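Local atomic coordinates of hypothetical protein TM0723 (Thermotoga maritima, PDB entry 1VMJ), a protein that is of unknown function but belongs to the YjbQ (UPF0047) family and is a putative thiamin phosphate synthase, probably working as a trimer. Residues Trp21-Arg26 with Met139-Val144; Arg26-Ile31 with Gly134-Met139; Met56-Ser61 with Asp102-Arg107. One frame throughout, in Å; residues are numbered along the deposited sequence.

Contact 1: Trp21-Arg26 with Met139-Val144. With SO4 (sulfate ion), chain C.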
loop_
_atom_site.group_PDB
_atom_site.type_symbol
_atom_site.label_atom_id
_atom_site.label_comp_id
_atom_site.label_asym_id
_atom_site.label_seq_id
_atom_site.Cartn_x
_atom_site.Cartn_y
_atom_site.Cartn_z
ATOM N N TRP A 21 15.729 -14.087 -2.994
ATOM C CA TRP A 21 15.053 -15.319 -2.589
ATOM C C TRP A 21 15.209 -15.579 -1.112
ATOM O O TRP A 21 16.234 -15.227 -0.532
ATOM C CB TRP A 21 15.580 -16.493 -3.385
ATOM C CG TRP A 21 15.201 -16.523 -4.868
ATOM C CD1 TRP A 21 14.664 -15.515 -5.617
ATOM C CD2 TRP A 21 15.341 -17.648 -5.746
ATOM N NE1 TRP A 21 14.469 -15.951 -6.908
ATOM C CE2 TRP A 21 14.856 -17.254 -7.005
ATOM C CE3 TRP A 21 15.787 -18.966 -5.578
ATOM C CZ2 TRP A 21 14.859 -18.095 -8.098
ATOM C CZ3 TRP A 21 15.786 -19.797 -6.672
ATOM C CH2 TRP A 21 15.302 -19.366 -7.913
ATOM N N PHE A 22 14.178 -16.176 -0.530
ATOM C CA PHE A 22 14.138 -16.498 0.902
ATOM C C PHE A 22 13.598 -17.903 1.074
ATOM O O PHE A 22 12.817 -18.396 0.275
ATOM C CB PHE A 22 13.280 -15.475 1.662
ATOM C CG PHE A 22 13.740 -14.090 1.455
ATOM C CD1 PHE A 22 14.759 -13.566 2.232
ATOM C CD2 PHE A 22 13.257 -13.341 0.386
ATOM C CE1 PHE A 22 15.245 -12.303 1.998
ATOM C CE2 PHE A 22 13.732 -12.083 0.152
ATOM C CZ PHE A 22 14.717 -11.557 0.947
ATOM N N HIS A 23 14.079 -18.572 2.113
ATOM C CA HIS A 23 13.548 -19.862 2.518
ATOM C C HIS A 23 13.622 -19.862 4.032
ATOM O O HIS A 23 14.665 -20.182 4.613
ATOM C CB HIS A 23 14.372 -21.010 1.932
ATOM C CG HIS A 23 13.766 -22.372 2.131
ATOM N ND1 HIS A 23 13.750 -23.017 3.348
ATOM C CD2 HIS A 23 13.126 -23.193 1.265
ATOM C CE1 HIS A 23 13.146 -24.186 3.217
ATOM N NE2 HIS A 23 12.762 -24.321 1.961
ATOM N N THR A 24 12.551 -19.447 4.699
ATOM C CA THR A 24 12.620 -19.241 6.123
ATOM C C THR A 24 12.549 -20.567 6.881
ATOM O O THR A 24 11.920 -21.523 6.440
ATOM C CB THR A 24 11.501 -18.320 6.590
ATOM O OG1 THR A 24 10.235 -18.934 6.317
ATOM C CG2 THR A 24 11.592 -16.990 5.854
ATOM N N LYS A 25 13.175 -20.584 8.053
ATOM C CA LYS A 25 13.189 -21.766 8.902
ATOM C C LYS A 25 11.792 -22.070 9.453
ATOM O O LYS A 25 11.411 -23.238 9.622
ATOM C CB LYS A 25 14.169 -21.555 10.056
ATOM C CG LYS A 25 14.200 -22.702 11.063
ATOM C CD LYS A 25 15.318 -22.532 12.084
ATOM C CE LYS A 25 15.188 -23.557 13.204
ATOM N NZ LYS A 25 16.486 -23.790 13.902
ATOM N N ARG A 26 11.036 -21.015 9.735
ATOM C CA ARG A 26 9.717 -21.164 10.332
ATOM C C ARG A 26 8.636 -20.572 9.435
ATOM O O ARG A 26 8.901 -19.923 8.434
ATOM C CB ARG A 26 9.699 -20.476 11.692
ATOM C CG ARG A 26 10.861 -20.906 12.610
ATOM C CD ARG A 26 10.757 -20.344 14.026
ATOM N NE ARG A 26 11.738 -20.948 14.940
ATOM C CZ ARG A 26 13.015 -20.571 15.077
ATOM N NH1 ARG A 26 13.519 -19.574 14.354
ATOM N NH2 ARG A 26 13.803 -21.200 15.945
ATOM N N MET A 139 9.156 -21.565 4.965
ATOM C CA MET A 139 9.696 -22.928 4.849
ATOM C C MET A 139 9.602 -23.471 3.430
ATOM O O MET A 139 9.505 -24.680 3.221
ATOM C CB MET A 139 9.037 -23.887 5.847
ATOM C CG MET A 139 9.104 -23.353 7.244
ATOM S SD MET A 139 8.401 -24.434 8.512
ATOM C CE MET A 139 6.726 -24.626 7.973
ATOM N N ARG A 140 9.660 -22.570 2.452
ATOM C CA ARG A 140 9.711 -22.933 1.042
ATOM C C ARG A 140 10.316 -21.736 0.331
ATOM O O ARG A 140 10.256 -20.625 0.853
ATOM C CB ARG A 140 8.326 -23.257 0.509
ATOM C CG ARG A 140 7.309 -22.146 0.652
ATOM C CD ARG A 140 5.946 -22.612 0.173
ATOM N NE ARG A 140 4.859 -21.682 0.472
ATOM C CZ ARG A 140 4.341 -20.806 -0.379
ATOM N NH1 ARG A 140 4.801 -20.703 -1.614
ATOM N NH2 ARG A 140 3.362 -20.013 0.010
ATOM N N PRO A 141 10.900 -21.950 -0.867
ATOM C CA PRO A 141 11.582 -20.855 -1.549
ATOM C C PRO A 141 10.603 -19.826 -2.100
ATOM O O PRO A 141 9.694 -20.159 -2.868
ATOM C CB PRO A 141 12.323 -21.558 -2.695
ATOM C CG PRO A 141 11.473 -22.754 -2.990
ATOM C CD PRO A 141 10.969 -23.204 -1.646
ATOM N N LYS A 142 10.773 -18.580 -1.666
ATOM C CA LYS A 142 9.891 -17.509 -2.061
ATOM C C LYS A 142 10.707 -16.302 -2.437
ATOM O O LYS A 142 11.895 -16.187 -2.117
ATOM C CB LYS A 142 8.904 -17.209 -0.938
ATOM C CG LYS A 142 7.994 -18.413 -0.726
ATOM C CD LYS A 142 7.102 -18.297 0.469
ATOM C CE LYS A 142 5.906 -17.389 0.210
ATOM N NZ LYS A 142 5.055 -17.380 1.469
ATOM N N ARG A 143 10.065 -15.398 -3.161
ATOM C CA ARG A 143 10.781 -14.371 -3.876
ATOM C C ARG A 143 10.236 -12.993 -3.623
ATOM O O ARG A 143 9.040 -12.804 -3.469
ATOM C CB ARG A 143 10.729 -14.648 -5.367
ATOM C CG ARG A 143 11.054 -16.052 -5.743
ATOM C CD ARG A 143 10.932 -16.209 -7.210
ATOM N NE ARG A 143 11.011 -17.614 -7.584
ATOM C CZ ARG A 143 11.424 -18.032 -8.766
ATOM N NH1 ARG A 143 11.838 -17.155 -9.688
ATOM N NH2 ARG A 143 11.421 -19.331 -9.027
ATOM N N VAL A 144 11.169 -12.045 -3.626
ATOM C CA VAL A 144 10.918 -10.618 -3.629
ATOM C C VAL A 144 11.528 -10.032 -4.886
ATOM O O VAL A 144 12.628 -10.415 -5.291
ATOM C CB VAL A 144 11.578 -9.976 -2.388
ATOM C CG1 VAL A 144 11.699 -8.485 -2.492
ATOM C CG2 VAL A 144 10.801 -10.362 -1.138
HETATM S S SO4 C . 2.062 -18.153 -3.002
HETATM O O1 SO4 C . 3.102 -19.096 -3.365
HETATM O O2 SO4 C . 0.739 -18.733 -3.131
HETATM O O3 SO4 C . 2.098 -16.985 -3.904
HETATM O O4 SO4 C . 2.341 -17.738 -1.657
HETATM O O HOH W 1 10.291 -18.739 2.934
#
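Phe22 and Lys142 bond backbone to backbone in both directions, Phe22 N to Lys142 O and Lys142 N to Phe22 O, each at 2.8 Å, as an antiparallel hydrogen-bonded pair where strands 14-22 and 142-150 meet. Farther along, Met139 N donates to Thr24 OG1 at 3.1 Å; that hydroxyl, set between its own backbone N and carbonyl carbon (chi1 62°), gives its proton to Arg26 O at 2.7 Å. A water takes the N-H of Thr24 and donates to Arg140 O, filling in for a direct backbone bond. The Arg140 guanidinium turns to a sulfate, NH1 to O1 at 2.9 Å and NH2 to O4 at 3.0 Å. On the face of the sheet opposite the Phe22 and Lys142 side chains, Arg143 lies alongside Trp21: its CG sits over the five-membered ring, 3.9 Å from the centroid, while Trp21 CZ2 lies over the centre of the guanidinium, the planes 41° apart. Glu19 takes both Arg143 NH1 and Trp21 NE1. An alanine in place of Arg143 would probably uncover part of that indole face and leave Glu19 without this charged partner. Phe22 CE2 packs on Val144 CG2 at 3.6 Å. The chemistry is thus divided: paired backbone holds the strands, and hydroxyl and water carry the join on into the loops.

Contact 2: Arg26-Ile31 with Gly134-Met139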
loop_
_atom_site.group_PDB
_atom_site.type_symbol
_atom_site.label_atom_id
_atom_site.label_comp_id
_atom_site.label_asym_id
_atom_site.label_seq_id
_atom_site.Cartn_x
_atom_site.Cartn_y
_atom_site.Cartn_z
ATOM N N ARG A 26 11.036 -21.015 9.735
ATOM C CA ARG A 26 9.717 -21.164 10.332
ATOM C C ARG A 26 8.636 -20.572 9.435
ATOM O O ARG A 26 8.901 -19.923 8.434
ATOM C CB ARG A 26 9.699 -20.476 11.692
ATOM C CG ARG A 26 10.861 -20.906 12.610
ATOM C CD ARG A 26 10.757 -20.344 14.026
ATOM N NE ARG A 26 11.738 -20.948 14.940
ATOM C CZ ARG A 26 13.015 -20.571 15.077
ATOM N NH1 ARG A 26 13.519 -19.574 14.354
ATOM N NH2 ARG A 26 13.803 -21.200 15.945
ATOM N N ARG A 27 7.396 -20.782 9.826
ATOM C CA ARG A 27 6.251 -20.329 9.046
ATOM C C ARG A 27 6.222 -18.808 8.851
ATOM O O ARG A 27 5.900 -18.319 7.754
ATOM C CB ARG A 27 4.950 -20.767 9.739
ATOM C CG ARG A 27 3.695 -20.511 8.944
ATOM C CD ARG A 27 2.492 -20.888 9.754
ATOM N NE ARG A 27 1.238 -20.513 9.112
ATOM C CZ ARG A 27 0.483 -21.343 8.411
ATOM N NH1 ARG A 27 0.845 -22.607 8.246
ATOM N NH2 ARG A 27 -0.658 -20.911 7.880
ATOM N N ARG A 28 6.476 -18.099 9.952
ATOM C CA ARG A 28 6.454 -16.646 9.940
ATOM C C ARG A 28 7.801 -16.096 10.409
ATOM O O ARG A 28 8.393 -16.615 11.363
ATOM C CB ARG A 28 5.338 -16.096 10.828
ATOM C CG ARG A 28 3.941 -16.559 10.428
ATOM C CD ARG A 28 2.832 -15.687 10.990
ATOM N NE ARG A 28 2.586 -15.973 12.396
ATOM C CZ ARG A 28 1.848 -16.995 12.839
ATOM N NH1 ARG A 28 1.283 -17.838 11.994
ATOM N NH2 ARG A 28 1.690 -17.186 14.141
ATOM N N GLU A 29 8.238 -15.019 9.767
ATOM C CA GLU A 29 9.515 -14.376 10.057
ATOM C C GLU A 29 9.566 -12.998 9.429
ATOM O O GLU A 29 9.011 -12.814 8.364
ATOM C CB GLU A 29 10.686 -15.221 9.528
ATOM C CG GLU A 29 12.046 -14.664 9.969
ATOM C CD GLU A 29 13.249 -15.511 9.563
ATOM O OE1 GLU A 29 13.064 -16.621 9.015
ATOM O OE2 GLU A 29 14.393 -15.037 9.824
ATOM N N PHE A 30 10.201 -12.037 10.108
ATOM C CA PHE A 30 10.533 -10.752 9.505
ATOM C C PHE A 30 12.030 -10.733 9.241
ATOM O O PHE A 30 12.824 -11.061 10.139
ATOM C CB PHE A 30 10.148 -9.597 10.418
ATOM C CG PHE A 30 8.685 -9.564 10.761
ATOM C CD1 PHE A 30 7.736 -9.279 9.801
ATOM C CD2 PHE A 30 8.255 -9.805 12.065
ATOM C CE1 PHE A 30 6.388 -9.244 10.126
ATOM C CE2 PHE A 30 6.904 -9.778 12.389
ATOM C CZ PHE A 30 5.978 -9.494 11.428
ATOM N N ILE A 31 12.410 -10.354 8.038
ATOM C CA ILE A 31 13.814 -10.288 7.654
ATOM C C ILE A 31 14.151 -8.891 7.160
ATOM O O ILE A 31 13.513 -8.402 6.252
ATOM C CB ILE A 31 14.133 -11.324 6.566
ATOM C CG1 ILE A 31 13.861 -12.732 7.100
ATOM C CG2 ILE A 31 15.597 -11.192 6.101
ATOM C CD1 ILE A 31 14.062 -13.812 6.101
ATOM N N GLY A 134 8.314 -9.743 5.034
ATOM C CA GLY A 134 7.423 -10.333 6.004
ATOM C C GLY A 134 6.901 -11.644 5.478
ATOM O O GLY A 134 6.016 -11.685 4.605
ATOM N N GLU A 135 7.466 -12.729 5.965
ATOM C CA GLU A 135 7.047 -14.053 5.566
ATOM C C GLU A 135 5.902 -14.536 6.445
ATOM O O GLU A 135 6.056 -14.568 7.655
ATOM C CB GLU A 135 8.230 -15.032 5.704
ATOM C CG GLU A 135 7.902 -16.453 5.264
ATOM C CD GLU A 135 7.468 -16.493 3.826
ATOM O OE1 GLU A 135 8.358 -16.546 2.936
ATOM O OE2 GLU A 135 6.244 -16.452 3.596
ATOM N N PHE A 136 4.769 -14.915 5.844
ATOM C CA PHE A 136 3.650 -15.462 6.601
ATOM C C PHE A 136 3.328 -16.922 6.290
ATOM O O PHE A 136 2.466 -17.507 6.925
ATOM C CB PHE A 136 2.425 -14.552 6.450
ATOM C CG PHE A 136 2.709 -13.143 6.876
ATOM C CD1 PHE A 136 3.085 -12.891 8.176
ATOM C CD2 PHE A 136 2.674 -12.086 5.986
ATOM C CE1 PHE A 136 3.397 -11.611 8.586
ATOM C CE2 PHE A 136 2.981 -10.813 6.400
ATOM C CZ PHE A 136 3.350 -10.596 7.714
ATOM N N ASP A 137 4.003 -17.484 5.285
ATOM C CA ASP A 137 3.836 -18.906 4.946
ATOM C C ASP A 137 5.134 -19.437 4.331
ATOM O O ASP A 137 5.216 -19.747 3.139
ATOM C CB ASP A 137 2.643 -19.106 4.000
ATOM C CG ASP A 137 2.431 -20.578 3.626
ATOM O OD1 ASP A 137 2.655 -21.456 4.506
ATOM O OD2 ASP A 137 2.071 -20.856 2.451
ATOM N N GLY A 138 6.137 -19.523 5.189
ATOM C CA GLY A 138 7.507 -19.808 4.765
ATOM C C GLY A 138 7.876 -21.278 4.731
ATOM O O GLY A 138 7.039 -22.120 4.471
ATOM N N MET A 139 9.156 -21.565 4.965
ATOM C CA MET A 139 9.696 -22.928 4.849
ATOM C C MET A 139 9.602 -23.471 3.430
ATOM O O MET A 139 9.505 -24.680 3.221
ATOM C CB MET A 139 9.037 -23.887 5.847
ATOM C CG MET A 139 9.104 -23.353 7.244
ATOM S SD MET A 139 8.401 -24.434 8.512
ATOM C CE MET A 139 6.726 -24.626 7.973
HETATM O O HOH W 2 0.840 -17.645 9.098
#
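Glu29 and Glu135 form an antiparallel hydrogen-bonded pair joining strand 29-32, outermost in its sheet within this chain, to strand 130-135, the middle strand of that three-stranded antiparallel sheet. Glu135 N reaches Glu29 O at 2.9 Å, and Glu29 N reaches Glu135 O at 3.1 Å. One residue on, Phe30 faces Gly134 in a non-hydrogen-bonded pair. The tight part of the contact is here and in the turn that follows. Gly138 N donates to Arg27 O at 2.8 Å, and a side chain at Gly138 would run into Arg26 O and Glu135 CG. Glu135, bent at chi2 (59°), brings its carboxylate back to its own chain, where OE2 accepts Asp137 N at 3.0 Å from the anti side; Lys142 holds the same oxygen in a salt bridge. The Phe136 ring packs against Ala103, Lys106 and Met110 of helix 101-110 and also meets the other segment: Arg28 CD lies at its edge, in plane, 4.0 Å from CD1, and Phe30 CE1 is 4.1 Å from Phe136 CZ.

The solvent side belongs to Arg26 and Met139, both exposed. The guanidinium groups of Arg27 and Arg28 make a polar, water-bridged end to the contact. Arg27, extended from CG to NE, forms salt bridges with Asp99 and Asp102; Asp137 OD1 lies over one face of its guanidinium, too far for a salt bridge, while Asp137 OD2 is salt-bridged to Arg140. Arg28 folds at chi3 toward Glu76 and Glu85. These several acidic partners probably hold the two like charges near each other. Between them sits one water, which accepts from Arg27 NE and Arg28 NH1, both at 2.9 Å, and donates to Phe136 O.

Contact 3: Met56-Ser61 with Asp102-Arg107. With NA (sodium ion), chain B; SO4 (sulfate ion), chain C.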
loop_
_atom_site.group_PDB
_atom_site.type_symbol
_atom_site.label_atom_id
_atom_site.label_comp_id
_atom_site.label_asym_id
_atom_site.label_seq_id
_atom_site.Cartn_x
_atom_site.Cartn_y
_atom_site.Cartn_z
ATOM N N MET A 56 6.614 -11.396 -4.378
ATOM C CA MET A 56 6.100 -12.036 -5.586
ATOM C C MET A 56 5.114 -13.137 -5.249
ATOM O O MET A 56 4.487 -13.701 -6.135
ATOM C CB MET A 56 7.236 -12.601 -6.410
ATOM C CG MET A 56 8.222 -11.549 -6.820
ATOM S SD MET A 56 9.460 -12.128 -8.008
ATOM C CE MET A 56 8.588 -12.012 -9.557
ATOM N N HIS A 57 4.991 -13.437 -3.969
ATOM C CA HIS A 57 4.047 -14.440 -3.460
ATOM C C HIS A 57 2.959 -13.736 -2.698
ATOM O O HIS A 57 3.165 -12.676 -2.112
ATOM C CB HIS A 57 4.808 -15.457 -2.613
ATOM C CG HIS A 57 5.765 -16.255 -3.426
ATOM N ND1 HIS A 57 5.489 -17.517 -3.901
ATOM C CD2 HIS A 57 6.980 -15.921 -3.911
ATOM C CE1 HIS A 57 6.507 -17.920 -4.654
ATOM N NE2 HIS A 57 7.420 -16.968 -4.672
ATOM N N ILE A 58 1.778 -14.332 -2.715
ATOM C CA ILE A 58 0.565 -13.680 -2.231
ATOM C C ILE A 58 0.275 -13.982 -0.764
ATOM O O ILE A 58 -0.807 -13.649 -0.255
ATOM C CB ILE A 58 -0.636 -14.005 -3.174
ATOM C CG1 ILE A 58 -0.855 -15.516 -3.259
ATOM C CG2 ILE A 58 -0.400 -13.414 -4.567
ATOM C CD1 ILE A 58 -2.074 -15.926 -4.049
ATOM N N THR A 59 1.267 -14.582 -0.100
ATOM C CA THR A 59 1.250 -14.906 1.313
ATOM C C THR A 59 2.433 -14.288 2.061
ATOM O O THR A 59 2.809 -14.752 3.147
ATOM C CB THR A 59 1.297 -16.415 1.507
ATOM O OG1 THR A 59 2.387 -16.948 0.758
ATOM C CG2 THR A 59 0.005 -17.031 1.039
ATOM N N ALA A 60 2.999 -13.234 1.484
ATOM C CA ALA A 60 4.111 -12.538 2.086
ATOM C C ALA A 60 4.067 -11.067 1.726
ATOM O O ALA A 60 3.315 -10.622 0.856
ATOM C CB ALA A 60 5.399 -13.161 1.641
ATOM N N SER A 61 4.855 -10.288 2.458
ATOM C CA SER A 61 4.846 -8.825 2.366
ATOM C C SER A 61 6.220 -8.250 2.207
ATOM O O SER A 61 7.194 -8.849 2.631
ATOM C CB SER A 61 4.272 -8.220 3.657
ATOM O OG SER A 61 2.908 -8.551 3.799
ATOM N N ASP A 102 -4.746 -17.661 6.380
ATOM C CA ASP A 102 -4.379 -16.549 7.251
ATOM C C ASP A 102 -3.230 -15.725 6.700
ATOM O O ASP A 102 -3.168 -14.514 6.931
ATOM C CB ASP A 102 -3.997 -17.014 8.645
ATOM C CG ASP A 102 -2.618 -17.679 8.692
ATOM O OD1 ASP A 102 -2.434 -18.787 8.124
ATOM O OD2 ASP A 102 -1.694 -17.036 9.249
ATOM N N ALA A 103 -2.314 -16.379 5.982
ATOM C CA ALA A 103 -1.137 -15.696 5.459
ATOM C C ALA A 103 -1.525 -14.690 4.372
ATOM O O ALA A 103 -0.894 -13.640 4.238
ATOM C CB ALA A 103 -0.112 -16.688 4.933
ATOM N N HIS A 104 -2.566 -15.004 3.608
ATOM C CA HIS A 104 -3.055 -14.086 2.573
ATOM C C HIS A 104 -3.635 -12.842 3.231
ATOM O O HIS A 104 -3.488 -11.728 2.723
ATOM C CB HIS A 104 -4.147 -14.736 1.751
ATOM C CG HIS A 104 -3.706 -15.938 0.986
ATOM N ND1 HIS A 104 -3.323 -15.883 -0.337
ATOM C CD2 HIS A 104 -3.632 -17.239 1.346
ATOM C CE1 HIS A 104 -3.009 -17.096 -0.749
ATOM N NE2 HIS A 104 -3.188 -17.936 0.247
ATOM N N LEU A 105 -4.299 -13.040 4.366
ATOM C CA LEU A 105 -4.863 -11.931 5.155
ATOM C C LEU A 105 -3.790 -11.091 5.861
ATOM O O LEU A 105 -3.813 -9.868 5.776
ATOM C CB LEU A 105 -5.919 -12.457 6.167
ATOM C CG LEU A 105 -7.017 -13.323 5.566
ATOM C CD1 LEU A 105 -8.006 -13.708 6.647
ATOM C CD2 LEU A 105 -7.703 -12.711 4.389
ATOM N N LYS A 106 -2.854 -11.747 6.534
ATOM C CA LYS A 106 -1.763 -11.062 7.213
ATOM C C LYS A 106 -0.972 -10.194 6.232
ATOM O O LYS A 106 -0.626 -9.053 6.524
ATOM C CB LYS A 106 -0.843 -12.064 7.926
ATOM C CG LYS A 106 -1.399 -12.720 9.161
ATOM C CD LYS A 106 -0.325 -13.583 9.811
ATOM C CE LYS A 106 -0.709 -14.060 11.208
ATOM N NZ LYS A 106 -1.822 -15.011 11.158
ATOM N N ARG A 107 -0.682 -10.736 5.046
ATOM C CA ARG A 107 0.109 -9.965 4.074
ATOM C C ARG A 107 -0.674 -8.749 3.634
ATOM O O ARG A 107 -0.071 -7.708 3.352
ATOM C CB ARG A 107 0.570 -10.834 2.893
ATOM C CG ARG A 107 -0.200 -10.718 1.567
ATOM C CD ARG A 107 0.081 -9.455 0.806
ATOM N NE ARG A 107 -0.347 -9.496 -0.595
ATOM C CZ ARG A 107 0.414 -9.875 -1.602
ATOM N NH1 ARG A 107 1.665 -10.257 -1.421
ATOM N NH2 ARG A 107 -0.066 -9.857 -2.834
HETATM NA NA NA B . -3.125 -19.918 -0.475
HETATM S S SO4 C . 2.062 -18.153 -3.002
HETATM O O1 SO4 C . 3.102 -19.096 -3.365
HETATM O O2 SO4 C . 0.739 -18.733 -3.131
HETATM O O3 SO4 C . 2.098 -16.985 -3.904
HETATM O O4 SO4 C . 2.341 -17.738 -1.657
HETATM O O HOH W 3 -2.883 -21.906 -0.951
HETATM O O HOH W 4 -3.289 -19.470 -2.668
HETATM O O HOH W 5 -1.051 -19.802 -1.172
#
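The backbone of Ile58-Ala60 runs past one side of helix 101-110, with Thr59 nearest His104 (CA to CA 4.6 Å) and Ala60 nearest Arg107, as the loop after strand 49-55 leads into strand 60-65. The loop packs against a metal site near a subunit interface: His104 NE2 binds a sodium ion at 2.1 Å, with His93, Asn100 and three waters completing the shell. Thr59 and His104 lie side by side, pointing the same way. CG2 of the threonine sits squarely over the imidazole, 3.5 Å from the ring centroid and 12° off its normal, a CH-pi contact that covers one face of the metal-binding ring, while Ile58 CD1 comes in at the ring edge. Asn65 of the second subunit takes His104 ND1, a second-shell bond that probably sets the turn of the ring and leaves NE2 to the metal.

Next to the metal, the same loop holds a sulfate, probably from the crystallisation liquor. His57 ND1 donates to O1 at 2.9 Å in an almost straight bond (178°), Ile58 N to O3, and Thr59 OG1 to O4; a sodium-bound water donates to O2. Such an anion beside a metal is consistent with a phosphate-binding pocket, though no substrate is seen. Ala103 CB closes against Thr59 CB at 3.7 Å. Farther along the helix one face of the Arg107 guanidinium lies against Ile58 CA, offset toward the rim, with NH2 going to Ile64 O of the second subunit. Arg107 NH1 reaches Ala60 O at 2.8 Å, with the oxygen only 2° out of the guanidinium plane and the donor nearly along the C=O axis.

From the N terminus, strand 14-22 leads into residues 21-26, which wait for the last strand, 142-150, to close the widest loop in contact 1. Next, 26-31, leading into strand 29-32, meets 134-139 and closes the next loop in contact 2, one step inside, sharing Arg26 and Met139 with contact 1. Contact 3 lies within both, bringing 56-61 onto helix 101-110; no loops cross. Contact 1 belongs to the five-stranded sheet and contact 2 to the three-stranded one, whose strand 60-65 starts in contact 3. Lys142 joins all three, salt-bridged to Glu135 and probably hydrogen-bonded to Thr59, while Arg27 bridges to Asp102 and Arg140 shares the sulfate with contact 3.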